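Local coordinates for histidine kinase (Pseudomonas aeruginosa, PDB 7C1I), which probably relays phosphoryl groups between sensor kinase receiver domains and response regulators, as a histidine-containing phosphotransfer protein of a two-component system, at residues L70-S81 / R89-E100. Sequence-based numbering, arbitrary orientation. Where two conformers were deposited one is given.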
loop_
_atom_site.group_PDB
_atom_site.type_symbol
_atom_site.label_atom_id
_atom_site.label_comp_id
_atom_site.label_asym_id
_atom_site.label_seq_id
_atom_site.Cartn_x
_atom_site.Cartn_y
_atom_site.Cartn_z
ATOM N N LEU A 70 -15.157 13.036 -0.225
ATOM C CA LEU A 70 -13.915 12.854 0.574
ATOM C C LEU A 70 -12.764 12.800 -0.435
ATOM O O LEU A 70 -11.699 13.401 -0.196
ATOM C CB LEU A 70 -13.933 11.597 1.450
ATOM C CG LEU A 70 -15.017 11.621 2.525
ATOM C CD1 LEU A 70 -14.759 10.451 3.462
ATOM C CD2 LEU A 70 -15.001 12.897 3.352
ATOM N N LEU A 71 -12.948 12.099 -1.558
ATOM C CA LEU A 71 -11.954 12.007 -2.660
ATOM C C LEU A 71 -11.672 13.432 -3.144
ATOM O O LEU A 71 -10.493 13.786 -3.325
ATOM C CB LEU A 71 -12.491 11.043 -3.721
ATOM C CG LEU A 71 -11.572 10.873 -4.928
ATOM C CD1 LEU A 71 -10.176 10.394 -4.552
ATOM C CD2 LEU A 71 -12.220 9.885 -5.883
ATOM N N ALA A 72 -12.743 14.210 -3.330
ATOM C CA ALA A 72 -12.516 15.577 -3.856
ATOM C C ALA A 72 -11.706 16.400 -2.848
ATOM O O ALA A 72 -10.861 17.187 -3.324
ATOM C CB ALA A 72 -13.874 16.193 -4.092
ATOM N N GLY A 73 -11.857 16.148 -1.544
ATOM C CA GLY A 73 -11.136 16.843 -0.460
ATOM C C GLY A 73 -9.647 16.555 -0.550
ATOM O O GLY A 73 -8.785 17.455 -0.533
ATOM N N TYR A 74 -9.302 15.292 -0.815
ATOM C CA TYR A 74 -7.858 14.955 -0.933
ATOM C C TYR A 74 -7.323 15.630 -2.201
ATOM O O TYR A 74 -6.154 16.058 -2.261
ATOM C CB TYR A 74 -7.617 13.450 -1.076
ATOM C CG TYR A 74 -8.093 12.695 0.140
ATOM C CD1 TYR A 74 -7.624 13.003 1.406
ATOM C CD2 TYR A 74 -8.838 11.534 0.012
ATOM C CE1 TYR A 74 -8.146 12.378 2.526
ATOM C CE2 TYR A 74 -9.261 10.821 1.121
ATOM C CZ TYR A 74 -8.863 11.203 2.389
ATOM O OH TYR A 74 -9.308 10.560 3.509
ATOM N N CYS A 75 -8.089 15.591 -3.295
ATOM C CA CYS A 75 -7.623 16.236 -4.552
ATOM C C CYS A 75 -7.369 17.719 -4.259
ATOM O O CYS A 75 -6.372 18.254 -4.784
ATOM C CB CYS A 75 -8.710 16.155 -5.617
ATOM S SG CYS A 75 -8.970 14.476 -6.247
ATOM N N LYS A 76 -8.254 18.374 -3.501
ATOM C CA LYS A 76 -8.075 19.818 -3.188
ATOM C C LYS A 76 -6.783 20.057 -2.398
ATOM O O LYS A 76 -6.002 20.978 -2.710
ATOM C CB LYS A 76 -9.308 20.273 -2.400
ATOM C CG LYS A 76 -9.249 21.724 -1.941
ATOM C CD LYS A 76 -10.462 22.067 -1.103
ATOM C CE LYS A 76 -10.526 23.494 -0.599
ATOM N NZ LYS A 76 -9.800 23.639 0.684
ATOM N N GLU A 77 -6.512 19.145 -1.460
ATOM C CA GLU A 77 -5.261 19.289 -0.668
ATOM C C GLU A 77 -4.023 19.171 -1.561
ATOM O O GLU A 77 -3.036 19.920 -1.414
ATOM C CB GLU A 77 -5.211 18.205 0.409
ATOM C CG GLU A 77 -6.187 18.382 1.558
ATOM C CD GLU A 77 -5.885 17.332 2.613
ATOM O OE1 GLU A 77 -6.545 16.273 2.600
ATOM O OE2 GLU A 77 -5.079 17.648 3.514
ATOM N N LEU A 78 -4.060 18.243 -2.522
ATOM C CA LEU A 78 -2.936 18.052 -3.475
ATOM C C LEU A 78 -2.810 19.319 -4.327
ATOM O O LEU A 78 -1.686 19.752 -4.650
ATOM C CB LEU A 78 -3.086 16.752 -4.271
ATOM C CG LEU A 78 -1.934 16.507 -5.243
ATOM C CD1 LEU A 78 -0.621 16.477 -4.474
ATOM C CD2 LEU A 78 -2.230 15.181 -5.926
ATOM N N GLU A 79 -3.927 19.783 -4.897
ATOM C CA GLU A 79 -3.891 20.962 -5.805
ATOM C C GLU A 79 -3.233 22.135 -5.071
ATOM O O GLU A 79 -2.297 22.744 -5.626
ATOM C CB GLU A 79 -5.344 21.335 -6.107
ATOM C CG GLU A 79 -5.359 22.535 -7.037
ATOM C CD GLU A 79 -6.759 23.117 -7.138
ATOM O OE1 GLU A 79 -6.825 24.144 -7.842
ATOM O OE2 GLU A 79 -7.721 22.585 -6.551
ATOM N N GLU A 80 -3.666 22.363 -3.827
ATOM C CA GLU A 80 -3.237 23.570 -3.069
ATOM C C GLU A 80 -1.763 23.389 -2.689
ATOM O O GLU A 80 -1.016 24.386 -2.754
ATOM C CB GLU A 80 -4.093 23.759 -1.816
ATOM C CG GLU A 80 -5.488 24.203 -2.219
ATOM C CD GLU A 80 -6.431 24.428 -1.049
ATOM O OE1 GLU A 80 -6.083 24.150 0.116
ATOM O OE2 GLU A 80 -7.555 24.879 -1.344
ATOM N N SER A 81 -1.381 22.208 -2.192
ATOM C CA SER A 81 0.042 22.059 -1.786
ATOM C C SER A 81 0.944 22.121 -3.024
ATOM O O SER A 81 1.990 22.803 -3.018
ATOM C CB SER A 81 0.223 20.829 -0.934
ATOM O OG SER A 81 -0.238 19.666 -1.604
ATOM N N ARG A 89 3.914 16.168 0.926
ATOM C CA ARG A 89 2.677 15.411 1.259
ATOM C C ARG A 89 2.167 14.743 -0.022
ATOM O O ARG A 89 1.215 13.944 0.099
ATOM C CB ARG A 89 1.549 16.257 1.857
ATOM C CG ARG A 89 1.894 16.812 3.231
ATOM C CD ARG A 89 0.667 17.523 3.768
ATOM N NE ARG A 89 -0.396 16.560 4.014
ATOM C CZ ARG A 89 -1.701 16.733 3.838
ATOM N NH1 ARG A 89 -2.232 17.878 3.445
ATOM N NH2 ARG A 89 -2.492 15.705 4.095
ATOM N N ALA A 90 2.720 14.912 -1.226
ATOM C CA ALA A 90 2.142 14.400 -2.490
ATOM C C ALA A 90 2.016 12.879 -2.460
ATOM O O ALA A 90 0.967 12.331 -2.795
ATOM C CB ALA A 90 2.711 14.931 -3.783
ATOM N N PRO A 91 3.088 12.141 -2.090
ATOM C CA PRO A 91 2.998 10.680 -2.092
ATOM C C PRO A 91 1.824 10.165 -1.247
ATOM O O PRO A 91 1.070 9.304 -1.681
ATOM C CB PRO A 91 4.350 10.227 -1.526
ATOM C CG PRO A 91 5.298 11.294 -2.017
ATOM C CD PRO A 91 4.472 12.542 -1.776
ATOM N N ALA A 92 1.707 10.692 -0.025
ATOM C CA ALA A 92 0.681 10.261 0.953
ATOM C C ALA A 92 -0.704 10.655 0.427
ATOM O O ALA A 92 -1.676 9.902 0.635
ATOM C CB ALA A 92 0.946 10.758 2.352
ATOM N N LEU A 93 -0.806 11.874 -0.112
ATOM C CA LEU A 93 -2.157 12.274 -0.589
ATOM C C LEU A 93 -2.585 11.373 -1.751
ATOM O O LEU A 93 -3.778 11.018 -1.885
ATOM C CB LEU A 93 -2.095 13.738 -1.032
ATOM C CG LEU A 93 -2.209 14.710 0.140
ATOM C CD1 LEU A 93 -1.739 16.094 -0.280
ATOM C CD2 LEU A 93 -3.592 14.779 0.767
ATOM N N ILE A 94 -1.703 11.069 -2.708
ATOM C CA ILE A 94 -2.001 10.117 -3.820
ATOM C C ILE A 94 -2.439 8.764 -3.248
ATOM O O ILE A 94 -3.454 8.205 -3.707
ATOM C CB ILE A 94 -0.889 10.082 -4.885
ATOM C CG1 ILE A 94 -0.796 11.470 -5.524
ATOM C CG2 ILE A 94 -1.140 8.953 -5.872
ATOM C CD1 ILE A 94 0.465 11.557 -6.352
ATOM N N GLU A 95 -1.720 8.279 -2.232
ATOM C CA GLU A 95 -2.162 6.985 -1.644
ATOM C C GLU A 95 -3.547 7.118 -1.001
ATOM O O GLU A 95 -4.341 6.163 -1.126
ATOM C CB GLU A 95 -1.088 6.509 -0.664
ATOM C CG GLU A 95 -1.486 5.190 -0.027
ATOM C CD GLU A 95 -1.554 4.015 -0.987
ATOM O OE1 GLU A 95 -1.067 4.022 -2.135
ATOM O OE2 GLU A 95 -2.276 3.088 -0.569
ATOM N N GLN A 96 -3.850 8.218 -0.305
ATOM C CA GLN A 96 -5.185 8.423 0.315
ATOM C C GLN A 96 -6.189 8.424 -0.845
ATOM O O GLN A 96 -7.298 7.888 -0.646
ATOM C CB GLN A 96 -5.293 9.729 1.104
ATOM C CG GLN A 96 -4.504 9.655 2.403
ATOM C CD GLN A 96 -4.733 10.917 3.200
ATOM O OE1 GLN A 96 -4.399 12.026 2.790
ATOM N NE2 GLN A 96 -5.357 10.773 4.357
ATOM N N MET A 97 -5.862 8.994 -2.009
ATOM C CA MET A 97 -6.849 9.068 -3.120
ATOM C C MET A 97 -7.029 7.719 -3.825
ATOM O O MET A 97 -8.090 7.244 -4.284
ATOM C CB MET A 97 -6.340 10.161 -4.064
ATOM C CG MET A 97 -6.414 11.594 -3.570
ATOM S SD MET A 97 -5.262 12.653 -4.483
ATOM C CE MET A 97 -5.917 12.485 -6.144
ATOM N N GLU A 98 -6.013 6.856 -3.712
ATOM C CA GLU A 98 -6.171 5.467 -4.220
ATOM C C GLU A 98 -7.082 4.710 -3.248
ATOM O O GLU A 98 -8.005 4.026 -3.738
ATOM C CB GLU A 98 -4.809 4.771 -4.258
ATOM C CG GLU A 98 -3.963 5.185 -5.448
ATOM C CD GLU A 98 -4.212 4.576 -6.818
ATOM O OE1 GLU A 98 -5.229 3.882 -7.044
ATOM O OE2 GLU A 98 -3.474 4.828 -7.795
ATOM N N ARG A 99 -6.897 4.903 -1.939
ATOM C CA ARG A 99 -7.709 4.059 -1.022
ATOM C C ARG A 99 -9.166 4.531 -1.095
ATOM O O ARG A 99 -9.991 3.606 -1.226
ATOM C CB ARG A 99 -7.064 3.984 0.366
ATOM C CG ARG A 99 -5.664 3.386 0.339
ATOM C CD ARG A 99 -5.362 2.123 -0.447
ATOM N NE ARG A 99 -3.955 1.794 -0.267
ATOM C CZ ARG A 99 -3.367 0.618 -0.451
ATOM N NH1 ARG A 99 -4.071 -0.454 -0.773
ATOM N NH2 ARG A 99 -2.055 0.545 -0.313
ATOM N N GLU A 100 -9.388 5.849 -1.146
ATOM C CA GLU A 100 -10.767 6.408 -1.147
ATOM C C GLU A 100 -11.454 6.062 -2.472
ATOM O O GLU A 100 -12.644 5.680 -2.523
ATOM C CB GLU A 100 -10.711 7.924 -0.956
ATOM C CG GLU A 100 -12.121 8.469 -0.826
ATOM C CD GLU A 100 -12.969 7.987 0.339
ATOM O OE1 GLU A 100 -12.462 7.541 1.389
ATOM O OE2 GLU A 100 -14.190 8.202 0.189
HETATM O O HOH W 1 -15.204 10.129 -1.541
HETATM O O HOH W 2 -11.471 9.224 3.540
HETATM O O HOH W 3 -5.286 14.301 4.098
#
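Two guanidinium nitrogens of Arg89 grip a single carboxylate oxygen, Glu77 OE2. NH1 makes the straighter bond to it, with an N-H...O angle of 161°, and NH2, at 3.3 Å from the same OE2, the more bent one. The oxygen lies in the guanidinium plane, and both donors come from the same face of the carboxylate, whose plane is well turned from that of the guanidinium. This salt bridge joins Glu77, within helix 69-83, to the residue just before helix 90-112, an antiparallel pair in the helical bundle of an Hpt domain; the axes, 165° apart in direction, approach to 9.3 Å. A water links the other carboxylate oxygen, Glu77 OE1, to Gln96 OE1.

Beneath the charges, packing is knobs-into-holes. Leu78 inserts among Ala90, Leu93, Ile94 and Met97, its CD1 lying 3.7 Å from Ala90 CB; with CG anti to the backbone N (chi1 -179°), the two methyls divide between Ala90 and Ile94. Leu93 enters the reciprocal hole between Tyr74, Glu77, Leu78 and Ser81. In the conformer described, one of two deposited, Met97 is the third knob, with CE near Cys75 SG. Phe59 of helix 49-65 touches Cys75, whereas Leu40 of helix 22-45 touches Leu78, placing this seam against the rest of the bundle.

Farther along, Gln96 CB sits over the centre of the Tyr74 ring, 3.9 Å from its centroid, a CH-pi contact, while Glu100 CB meets the ring edge. Glu100 OE2 is hydrogen-bonded to His5 and, through a water, to the backbone N of Leu71; a second water meets Tyr74 OH and donates to Glu100 OE1, its oxygen 2.9 Å from that OE1.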